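Local coordinates for Rna-directed RNA polymerase (Infectious pancreatic necrosis virus, PDB 3ZED), which copies the viral RNA by adding ribonucleotides from their triphosphates on an RNA template, and probably occurs both free and covalently attached to the genomic RNA, at residues K185-V190 with S484-A489; E195-L200 with N480-T485; V488-K493 with E509-N514; E503-E508 with F515-E520. All coordinates share one frame; numbering follows the deposited sequence.

Contact 1 of 4, residues K185-V190 with S484-A489; sequences KTPKTV and STIVVA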
# COMPACT_ATOMS: atom_id res chain seq x y z
N LYS B 185 -16.82 -12.55 1.08
CA LYS B 185 -17.74 -12.55 2.22
C LYS B 185 -17.45 -11.34 3.09
O LYS B 185 -16.29 -11.01 3.33
CB LYS B 185 -17.63 -13.83 3.05
CG LYS B 185 -18.16 -15.06 2.35
CD LYS B 185 -17.93 -16.30 3.15
CE LYS B 185 -18.59 -17.47 2.45
NZ LYS B 185 -18.60 -18.66 3.31
N THR B 186 -18.49 -10.70 3.57
CA THR B 186 -18.31 -9.58 4.50
C THR B 186 -17.86 -10.17 5.85
O THR B 186 -18.22 -11.32 6.14
CB THR B 186 -19.64 -8.80 4.66
OG1 THR B 186 -20.63 -9.67 5.25
CG2 THR B 186 -20.15 -8.21 3.36
N PRO B 187 -17.17 -9.40 6.72
CA PRO B 187 -16.86 -9.92 8.07
C PRO B 187 -18.10 -10.47 8.82
O PRO B 187 -17.97 -11.48 9.52
CB PRO B 187 -16.31 -8.69 8.79
CG PRO B 187 -15.70 -7.87 7.69
CD PRO B 187 -16.65 -8.02 6.54
N LYS B 188 -19.29 -9.83 8.64
CA LYS B 188 -20.54 -10.27 9.27
C LYS B 188 -20.90 -11.71 8.82
O LYS B 188 -21.21 -12.53 9.68
CB LYS B 188 -21.69 -9.28 8.99
CG LYS B 188 -23.02 -9.71 9.59
CD LYS B 188 -24.15 -8.76 9.22
CE LYS B 188 -25.51 -9.24 9.69
NZ LYS B 188 -26.62 -8.49 9.05
N THR B 189 -20.81 -12.00 7.50
CA THR B 189 -21.10 -13.33 6.91
C THR B 189 -20.15 -14.39 7.51
O THR B 189 -20.60 -15.49 7.80
CB THR B 189 -21.03 -13.26 5.36
OG1 THR B 189 -22.06 -12.38 4.90
CG2 THR B 189 -21.19 -14.61 4.67
N VAL B 190 -18.86 -14.04 7.71
CA VAL B 190 -17.84 -14.93 8.29
C VAL B 190 -18.18 -15.19 9.79
O VAL B 190 -17.93 -16.29 10.29
CB VAL B 190 -16.39 -14.38 8.08
CG1 VAL B 190 -15.34 -15.33 8.67
CG2 VAL B 190 -16.12 -14.13 6.60
N SER B 484 -6.02 -10.44 6.00
CA SER B 484 -5.05 -11.43 6.48
C SER B 484 -5.28 -11.76 7.95
O SER B 484 -5.14 -12.92 8.33
CB SER B 484 -3.62 -10.93 6.28
OG SER B 484 -3.33 -10.86 4.90
N THR B 485 -5.70 -10.76 8.75
CA THR B 485 -6.04 -10.91 10.18
C THR B 485 -7.20 -11.93 10.34
O THR B 485 -7.15 -12.77 11.25
CB THR B 485 -6.38 -9.52 10.77
OG1 THR B 485 -5.17 -8.78 10.84
CG2 THR B 485 -7.03 -9.61 12.16
N ILE B 486 -8.21 -11.85 9.45
CA ILE B 486 -9.37 -12.74 9.44
C ILE B 486 -8.90 -14.18 9.13
O ILE B 486 -9.31 -15.11 9.83
CB ILE B 486 -10.46 -12.23 8.44
CG1 ILE B 486 -11.09 -10.92 8.94
CG2 ILE B 486 -11.52 -13.34 8.16
CD1 ILE B 486 -12.03 -10.17 7.96
N VAL B 487 -8.04 -14.34 8.10
CA VAL B 487 -7.51 -15.65 7.70
C VAL B 487 -6.71 -16.25 8.89
O VAL B 487 -6.92 -17.41 9.24
CB VAL B 487 -6.68 -15.57 6.38
CG1 VAL B 487 -5.94 -16.88 6.09
CG2 VAL B 487 -7.56 -15.17 5.19
N VAL B 488 -5.85 -15.44 9.54
CA VAL B 488 -5.02 -15.87 10.68
C VAL B 488 -5.90 -16.22 11.89
O VAL B 488 -5.69 -17.27 12.49
CB VAL B 488 -3.90 -14.83 11.03
CG1 VAL B 488 -3.21 -15.16 12.35
CG2 VAL B 488 -2.88 -14.75 9.90
N ALA B 489 -6.91 -15.37 12.23
CA ALA B 489 -7.84 -15.64 13.33
C ALA B 489 -8.57 -16.99 13.13
O ALA B 489 -8.76 -17.74 14.09
CB ALA B 489 -8.85 -14.52 13.45

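Contact 2 of 4, residues E195-L200 with N480-T485; sequences EQLAKL and NHLMST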
# COMPACT_ATOMS: atom_id res chain seq x y z
N GLU B 195 -16.62 -4.85 16.57
CA GLU B 195 -15.88 -4.88 17.84
C GLU B 195 -15.00 -6.12 17.96
O GLU B 195 -13.86 -6.00 18.41
CB GLU B 195 -16.83 -4.74 19.05
CG GLU B 195 -16.13 -4.59 20.39
CD GLU B 195 -15.14 -3.45 20.58
OE1 GLU B 195 -15.18 -2.46 19.81
OE2 GLU B 195 -14.34 -3.54 21.54
N GLN B 196 -15.48 -7.29 17.51
CA GLN B 196 -14.68 -8.52 17.54
C GLN B 196 -13.45 -8.39 16.62
O GLN B 196 -12.35 -8.79 17.02
CB GLN B 196 -15.52 -9.74 17.15
CG GLN B 196 -16.43 -10.20 18.28
CD GLN B 196 -17.39 -11.28 17.87
OE1 GLN B 196 -17.78 -11.41 16.70
NE2 GLN B 196 -17.83 -12.06 18.85
N LEU B 197 -13.63 -7.77 15.43
CA LEU B 197 -12.52 -7.51 14.52
C LEU B 197 -11.52 -6.52 15.11
O LEU B 197 -10.31 -6.74 14.99
CB LEU B 197 -13.01 -6.99 13.17
CG LEU B 197 -13.55 -8.02 12.20
CD1 LEU B 197 -13.90 -7.35 10.93
CD2 LEU B 197 -12.53 -9.12 11.92
N ALA B 198 -12.03 -5.47 15.79
CA ALA B 198 -11.22 -4.45 16.47
C ALA B 198 -10.32 -5.08 17.54
O ALA B 198 -9.16 -4.70 17.66
CB ALA B 198 -12.12 -3.40 17.10
N LYS B 199 -10.84 -6.08 18.28
CA LYS B 199 -10.09 -6.81 19.31
C LYS B 199 -8.95 -7.63 18.67
O LYS B 199 -7.89 -7.76 19.27
CB LYS B 199 -11.03 -7.73 20.13
CG LYS B 199 -12.05 -6.99 21.01
CD LYS B 199 -11.45 -6.00 22.03
CE LYS B 199 -10.72 -6.68 23.16
NZ LYS B 199 -10.14 -5.69 24.10
N LEU B 200 -9.16 -8.15 17.44
CA LEU B 200 -8.12 -8.90 16.72
C LEU B 200 -7.07 -7.91 16.23
O LEU B 200 -5.88 -8.14 16.43
CB LEU B 200 -8.70 -9.70 15.54
CG LEU B 200 -9.65 -10.86 15.85
CD1 LEU B 200 -10.38 -11.30 14.60
CD2 LEU B 200 -8.91 -12.06 16.47
N ASN B 480 -6.08 -4.82 3.26
CA ASN B 480 -5.43 -6.12 3.01
C ASN B 480 -4.97 -6.74 4.33
O ASN B 480 -5.15 -7.94 4.53
CB ASN B 480 -4.25 -5.96 2.05
CG ASN B 480 -4.64 -5.88 0.59
OD1 ASN B 480 -5.77 -6.13 0.20
ND2 ASN B 480 -3.70 -5.52 -0.26
N HIS B 481 -4.42 -5.91 5.25
CA HIS B 481 -3.95 -6.37 6.57
C HIS B 481 -5.12 -6.93 7.40
O HIS B 481 -4.95 -7.93 8.10
CB HIS B 481 -3.23 -5.23 7.30
CG HIS B 481 -2.36 -5.68 8.44
ND1 HIS B 481 -0.99 -5.90 8.27
CD2 HIS B 481 -2.67 -5.90 9.74
CE1 HIS B 481 -0.52 -6.22 9.46
NE2 HIS B 481 -1.50 -6.26 10.38
N LEU B 482 -6.31 -6.30 7.30
CA LEU B 482 -7.51 -6.78 7.99
C LEU B 482 -7.95 -8.16 7.43
O LEU B 482 -8.29 -9.07 8.21
CB LEU B 482 -8.64 -5.74 7.90
CG LEU B 482 -10.08 -6.15 8.31
CD1 LEU B 482 -10.11 -6.84 9.67
CD2 LEU B 482 -10.91 -4.93 8.47
N MET B 483 -7.93 -8.33 6.11
CA MET B 483 -8.28 -9.60 5.47
C MET B 483 -7.34 -10.72 5.92
O MET B 483 -7.82 -11.80 6.27
CB MET B 483 -8.35 -9.47 3.96
CG MET B 483 -9.52 -8.63 3.51
SD MET B 483 -9.80 -8.68 1.73
CE MET B 483 -8.40 -7.73 1.14
N SER B 484 -6.02 -10.44 6.00
CA SER B 484 -5.05 -11.43 6.48
C SER B 484 -5.28 -11.76 7.95
O SER B 484 -5.14 -12.92 8.33
CB SER B 484 -3.62 -10.93 6.28
OG SER B 484 -3.33 -10.86 4.90
N THR B 485 -5.70 -10.76 8.75
CA THR B 485 -6.04 -10.91 10.18
C THR B 485 -7.20 -11.93 10.34
O THR B 485 -7.15 -12.77 11.25
CB THR B 485 -6.38 -9.52 10.77
OG1 THR B 485 -5.17 -8.78 10.84
CG2 THR B 485 -7.03 -9.61 12.16

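Contact 3 of 4, residues V488-K493 with E509-N514; sequences VAEWVK and EKTGIN. With K (potassium ion), chain K.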
# COMPACT_ATOMS: atom_id res chain seq x y z
N VAL B 488 -5.85 -15.44 9.54
CA VAL B 488 -5.02 -15.87 10.68
C VAL B 488 -5.90 -16.22 11.89
O VAL B 488 -5.69 -17.27 12.49
CB VAL B 488 -3.90 -14.83 11.03
CG1 VAL B 488 -3.21 -15.16 12.35
CG2 VAL B 488 -2.88 -14.75 9.90
N ALA B 489 -6.91 -15.37 12.23
CA ALA B 489 -7.84 -15.64 13.33
C ALA B 489 -8.57 -16.99 13.13
O ALA B 489 -8.76 -17.74 14.09
CB ALA B 489 -8.85 -14.52 13.45
N GLU B 490 -8.95 -17.30 11.87
CA GLU B 490 -9.63 -18.55 11.52
C GLU B 490 -8.67 -19.74 11.59
O GLU B 490 -9.09 -20.81 11.98
CB GLU B 490 -10.31 -18.45 10.14
CG GLU B 490 -11.59 -17.62 10.17
CD GLU B 490 -12.71 -18.16 11.04
OE1 GLU B 490 -12.92 -19.40 11.07
OE2 GLU B 490 -13.37 -17.33 11.70
N TRP B 491 -7.38 -19.52 11.29
CA TRP B 491 -6.34 -20.56 11.41
C TRP B 491 -6.17 -20.92 12.89
O TRP B 491 -6.21 -22.10 13.22
CB TRP B 491 -5.03 -20.07 10.77
CG TRP B 491 -3.79 -20.83 11.13
CD1 TRP B 491 -3.41 -22.05 10.66
CD2 TRP B 491 -2.70 -20.35 11.95
NE1 TRP B 491 -2.16 -22.38 11.14
CE2 TRP B 491 -1.71 -21.35 11.94
CE3 TRP B 491 -2.47 -19.17 12.68
CZ2 TRP B 491 -0.51 -21.22 12.67
CZ3 TRP B 491 -1.28 -19.04 13.39
CH2 TRP B 491 -0.32 -20.06 13.38
N VAL B 492 -6.10 -19.90 13.77
CA VAL B 492 -6.00 -20.08 15.22
C VAL B 492 -7.26 -20.81 15.74
O VAL B 492 -7.13 -21.81 16.46
CB VAL B 492 -5.75 -18.73 15.96
CG1 VAL B 492 -5.83 -18.89 17.49
CG2 VAL B 492 -4.41 -18.11 15.55
N LYS B 493 -8.47 -20.36 15.32
CA LYS B 493 -9.75 -20.97 15.71
C LYS B 493 -9.82 -22.45 15.30
O LYS B 493 -10.21 -23.27 16.12
CB LYS B 493 -10.93 -20.19 15.11
CG LYS B 493 -12.27 -20.63 15.64
CD LYS B 493 -13.42 -20.02 14.88
CE LYS B 493 -14.74 -20.55 15.40
NZ LYS B 493 -15.88 -19.98 14.65
N GLU B 509 -13.01 -20.86 1.76
CA GLU B 509 -14.46 -20.84 1.76
C GLU B 509 -15.02 -20.26 3.05
O GLU B 509 -16.00 -19.52 3.01
CB GLU B 509 -15.02 -22.25 1.51
CG GLU B 509 -16.54 -22.33 1.50
CD GLU B 509 -17.14 -23.69 1.16
OE1 GLU B 509 -16.40 -24.70 1.13
OE2 GLU B 509 -18.36 -23.72 0.92
N LYS B 510 -14.41 -20.60 4.20
CA LYS B 510 -14.89 -20.09 5.49
C LYS B 510 -14.79 -18.54 5.55
O LYS B 510 -15.70 -17.91 6.08
CB LYS B 510 -14.10 -20.76 6.65
CG LYS B 510 -14.42 -20.29 8.08
CD LYS B 510 -15.74 -20.79 8.62
CE LYS B 510 -16.13 -20.15 9.94
NZ LYS B 510 -15.54 -20.89 11.08
N THR B 511 -13.73 -17.93 4.97
CA THR B 511 -13.49 -16.48 5.04
C THR B 511 -13.93 -15.68 3.79
O THR B 511 -14.02 -14.45 3.86
CB THR B 511 -11.98 -16.21 5.29
OG1 THR B 511 -11.23 -16.71 4.18
CG2 THR B 511 -11.47 -16.81 6.60
N GLY B 512 -14.12 -16.35 2.65
CA GLY B 512 -14.44 -15.70 1.38
C GLY B 512 -13.20 -15.03 0.79
O GLY B 512 -13.30 -14.25 -0.16
N ILE B 513 -12.01 -15.35 1.38
CA ILE B 513 -10.72 -14.76 1.01
C ILE B 513 -9.85 -15.85 0.37
O ILE B 513 -9.55 -16.86 1.01
CB ILE B 513 -10.04 -14.07 2.23
CG1 ILE B 513 -10.93 -12.95 2.80
CG2 ILE B 513 -8.65 -13.49 1.84
CD1 ILE B 513 -10.65 -12.56 4.29
N ASN B 514 -9.47 -15.64 -0.90
CA ASN B 514 -8.59 -16.54 -1.65
C ASN B 514 -7.16 -16.32 -1.22
O ASN B 514 -6.74 -15.18 -1.03
CB ASN B 514 -8.71 -16.29 -3.16
CG ASN B 514 -10.06 -16.52 -3.77
OD1 ASN B 514 -11.09 -16.34 -3.13
ND2 ASN B 514 -10.09 -16.86 -5.03
K K K . -12.76 -14.14 -2.73

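Contact 4 of 4, residues E503-E508 with F515-E520; sequences EFMDLE and FKIERE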
# COMPACT_ATOMS: atom_id res chain seq x y z
N GLU B 503 -7.63 -28.83 5.54
CA GLU B 503 -8.18 -28.08 6.68
C GLU B 503 -7.78 -26.61 6.63
O GLU B 503 -8.59 -25.76 7.00
CB GLU B 503 -7.73 -28.69 8.02
CG GLU B 503 -8.35 -30.03 8.36
CD GLU B 503 -7.77 -31.24 7.64
OE1 GLU B 503 -6.55 -31.26 7.39
OE2 GLU B 503 -8.55 -32.17 7.33
N PHE B 504 -6.54 -26.30 6.19
CA PHE B 504 -6.09 -24.92 6.06
C PHE B 504 -6.68 -24.30 4.79
O PHE B 504 -7.16 -23.17 4.84
CB PHE B 504 -4.56 -24.81 6.03
CG PHE B 504 -4.04 -23.39 6.04
CD1 PHE B 504 -3.85 -22.68 4.85
CD2 PHE B 504 -3.69 -22.77 7.24
CE1 PHE B 504 -3.34 -21.38 4.87
CE2 PHE B 504 -3.20 -21.45 7.25
CZ PHE B 504 -3.05 -20.76 6.07
N MET B 505 -6.67 -25.05 3.66
CA MET B 505 -7.20 -24.57 2.39
C MET B 505 -8.70 -24.32 2.48
O MET B 505 -9.18 -23.45 1.78
CB MET B 505 -6.86 -25.51 1.22
CG MET B 505 -5.40 -25.42 0.78
SD MET B 505 -4.61 -23.77 0.84
CE MET B 505 -5.50 -22.91 -0.51
N ASP B 506 -9.40 -25.02 3.41
CA ASP B 506 -10.83 -24.85 3.67
C ASP B 506 -11.14 -23.46 4.24
O ASP B 506 -12.30 -23.04 4.18
CB ASP B 506 -11.31 -25.93 4.64
CG ASP B 506 -11.59 -27.30 4.02
OD1 ASP B 506 -11.46 -27.43 2.77
OD2 ASP B 506 -11.93 -28.23 4.78
N LEU B 507 -10.13 -22.75 4.77
CA LEU B 507 -10.32 -21.40 5.31
C LEU B 507 -10.65 -20.42 4.18
O LEU B 507 -11.23 -19.37 4.45
CB LEU B 507 -9.11 -20.91 6.14
CG LEU B 507 -8.69 -21.79 7.35
CD1 LEU B 507 -7.33 -21.39 7.88
CD2 LEU B 507 -9.72 -21.79 8.45
N GLU B 508 -10.37 -20.79 2.91
CA GLU B 508 -10.73 -19.94 1.76
C GLU B 508 -12.24 -19.74 1.73
O GLU B 508 -12.71 -18.60 1.72
CB GLU B 508 -10.26 -20.55 0.44
CG GLU B 508 -8.80 -20.34 0.08
CD GLU B 508 -8.54 -20.67 -1.38
OE1 GLU B 508 -8.96 -21.76 -1.84
OE2 GLU B 508 -7.99 -19.80 -2.09
N PHE B 515 -6.39 -17.40 -1.11
CA PHE B 515 -4.98 -17.28 -0.75
C PHE B 515 -4.24 -18.47 -1.29
O PHE B 515 -4.86 -19.50 -1.61
CB PHE B 515 -4.79 -17.18 0.78
CG PHE B 515 -5.46 -18.27 1.60
CD1 PHE B 515 -4.92 -19.55 1.66
CD2 PHE B 515 -6.61 -18.01 2.33
CE1 PHE B 515 -5.55 -20.57 2.39
CE2 PHE B 515 -7.23 -19.01 3.09
CZ PHE B 515 -6.69 -20.28 3.12
N LYS B 516 -2.92 -18.37 -1.35
CA LYS B 516 -2.11 -19.52 -1.76
C LYS B 516 -0.80 -19.54 -1.03
O LYS B 516 -0.28 -18.50 -0.62
CB LYS B 516 -1.91 -19.66 -3.28
CG LYS B 516 -1.56 -18.43 -4.10
CD LYS B 516 -1.53 -18.81 -5.59
CE LYS B 516 -1.70 -17.64 -6.52
NZ LYS B 516 -0.41 -17.23 -7.15
N ILE B 517 -0.31 -20.75 -0.82
CA ILE B 517 0.98 -21.01 -0.19
C ILE B 517 1.99 -20.75 -1.28
O ILE B 517 2.01 -21.47 -2.29
CB ILE B 517 1.06 -22.43 0.46
CG1 ILE B 517 0.24 -22.51 1.76
CG2 ILE B 517 2.51 -22.78 0.77
CD1 ILE B 517 -1.23 -22.54 1.66
N GLU B 518 2.78 -19.69 -1.11
CA GLU B 518 3.77 -19.23 -2.07
C GLU B 518 5.14 -19.84 -1.85
O GLU B 518 5.94 -19.92 -2.79
CB GLU B 518 3.89 -17.70 -2.02
CG GLU B 518 2.64 -16.98 -2.53
CD GLU B 518 2.29 -17.13 -4.01
OE1 GLU B 518 3.05 -17.79 -4.76
OE2 GLU B 518 1.26 -16.56 -4.42
N ARG B 519 5.43 -20.26 -0.60
CA ARG B 519 6.72 -20.82 -0.24
C ARG B 519 6.60 -21.72 0.95
O ARG B 519 5.88 -21.42 1.90
CB ARG B 519 7.72 -19.68 0.06
CG ARG B 519 9.16 -20.12 0.14
CD ARG B 519 10.10 -18.96 -0.10
NE ARG B 519 9.94 -18.38 -1.43
CZ ARG B 519 10.93 -17.83 -2.11
NH1 ARG B 519 12.14 -17.79 -1.60
NH2 ARG B 519 10.71 -17.31 -3.31
N GLU B 520 7.33 -22.82 0.91
CA GLU B 520 7.44 -23.79 1.98
C GLU B 520 8.92 -24.05 2.17
O GLU B 520 9.61 -24.52 1.26
CB GLU B 520 6.64 -25.06 1.65
CG GLU B 520 6.72 -26.12 2.73
CD GLU B 520 6.13 -27.47 2.38
OE1 GLU B 520 6.29 -27.91 1.22
OE2 GLU B 520 5.56 -28.11 3.29

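Contact 1 of 4, residues K185-V190 with S484-A489
I486, on a turn of helix closed by the bond from A489 N to T485 O (2.8 Å), meets P187 and V190 of the short helix 187-190. The branches of I486 share the work. CD1, at the end of the extended arm, approaches P187 CG at 4.3 Å, whereas CG2, set anti to the backbone N by a chi1 of -68°, lies 4.3 Å from V190 CG1. No hydrogen bond joins the segments; two apolar touches link them.

The short helix has its own fastening. T186 occupies its N-cap position, and its OG1 shares a hydrogen bond with T189 OG1 at 3.1 Å, either hydroxyl being a possible donor. V190 N closes the single turn on T186 O at 3.2 Å; V190 points its CB at helix 476-493, while P187 meets it with the CG of its ring.

Within the palm domain, the contact therefore sets a one-turn helix against a long one. P187 and I486 both also touch H414 of helix 412-426 and L197 of helix 194-204, while V487 and V488, on another side of helix 476-493, rest on I390 of strand 389-394.

Contact 2 of 4, residues E195-L200 with N480-T485
L197 overlaps L482 at the end of its side chain, its two methyls forming a fork around a single methyl of the partner. The contact is a helix-to-helix packing inside the palm domain of the polymerase, between helix 194-204 and helix 476-493. L482 CD1 lies 4.0 Å from L197 CD1 and equally 4.0 Å from L197 CD2, and the two leucines cross at about a right angle. Neither CB is aimed directly at the other helix; it is the ends of the chains that close the gap. In L482 this follows from CG standing anti to the backbone N (chi1 168°), whereas L197 carries its CG beside the backbone N.

One turn further along both helices, L200 meets T485. Here the touching groups sit close to the backbones: L200 CB is 3.8 Å from T485 CG2, and the two alpha carbons come to 7.2 Å. The L200 side chain also packs on L706 and I713 of helix 706-714, while L197 also rests on A417 of helix 412-426, so the interface is built into a larger apolar core.

T485 thus divides its two branches, turning its methyl to L200 and its hydroxyl to polar partners. OG1 hydrogen-bonds T204 OG1, near the end of helix 194-204, and donates to H481 O at 2.9 Å. That carbonyl is gripped twice by one residue: T485 N and T485 OG1 reach H481 O from opposite faces of its plane, the hydroxyl tilted 33° from it.

Contact 3 of 4, residues V488-K493 with E509-N514
K510 is the first residue along 509-514 to reach helix 476-493, folding its side chain across E490. Bends at chi2 (74°) and chi4 bring NZ back to E490 OE1, where a hydrogen-bonded salt bridge of 3.0 Å forms on the syn side, 31° out of the carboxylate plane. At the exposed margin, K510 NZ also lies 3.7 Å from K493 NZ; two ammonium groups of like charge come close here, which the E490 carboxylate bonded to K510 probably offsets.

T511 follows with an apolar touch, its CG2 sliding alongside E490 CG at 3.7 Å. Its OG1 faces its own chain: it accepts from I513 N at 3.2 Å, an ST turn, and also bonds L507 O. G512 then leaves the helix with a positive phi of 75°, and its O binds a potassium ion at 2.6 Å. I513 packs on M483, I486 and V487 of helix 476-493, and N514 OD1 binds the same ion at 2.8 Å. V177, N182, N184 and N409 complete the site.

The buried carboxylate of E490 has a partner at each oxygen, K510 at OE1 and the hydroxyl of Y192 at OE2. The lysine charge probably favours the ionised glutamate despite its burial, and K510 itself is exposed.

Contact 4 of 4, residues E503-E508 with F515-E520
F515 takes a chi1 of 53°, which wedges its CG between the backbone N and the carbonyl carbon and directs the ring to F504, M505, L507 and E508; F504, with CG anti to its own backbone N, brings a second ring to meet it. The contact belongs to a helix-loop-strand connection in the palm domain, where the start of strand 515-521, an outermost strand of a four-stranded antiparallel sheet, packs against the helices 502-505 and 507-511 that precede it in the chain. Past the touching residues F515 and I517, the strand has a classic beta bulge, where E518 and R519 both face S400.

The phenyl rings meet obliquely, with F504 CE1 3.4 Å from F515 CE1 and their planes at 68°. M505 adds a Met-aromatic contact, its SD 3.7 Å from F515 CE1, and the same sulfur lies 3.7 Å from I517 CD1. F504 O meets F515 CZ at 3.4 Å in the plane of the F515 ring. L507 CB is 3.9 Å from F515 CZ.

E508 lays its CG over one face of F515, 3.7 Å from the ring centroid, a CH-pi contact. E508 OE2 forms a salt bridge with R181 and also accepts from F515 N through its anti lone pair at 3.0 Å, with an N-H...O angle of 160°.

Helix 476-493 supplies one side of contacts 1, 2 and 3, whereas contact 4 packs against it at V487, E490 and W491; V487 CG1 lies 3.9 Å from F515 CE2. Contacts 1 and 2 have centres about 7 Å apart and interlock where P187 CB meets L197 CD1 at 3.5 Å. Contact 1 lies about 6 Å from contact 3 between centres, and K185 NZ probably hydrogen-bonds E509 O at 2.8 Å. Contacts 3 and 4 interleave along the chain; W491 CD1 touches F504 CE2 at 3.5 Å. The potassium ion is held directly by contact 3, with the side chains of E508 and V190 about 7 and 10 Å from it.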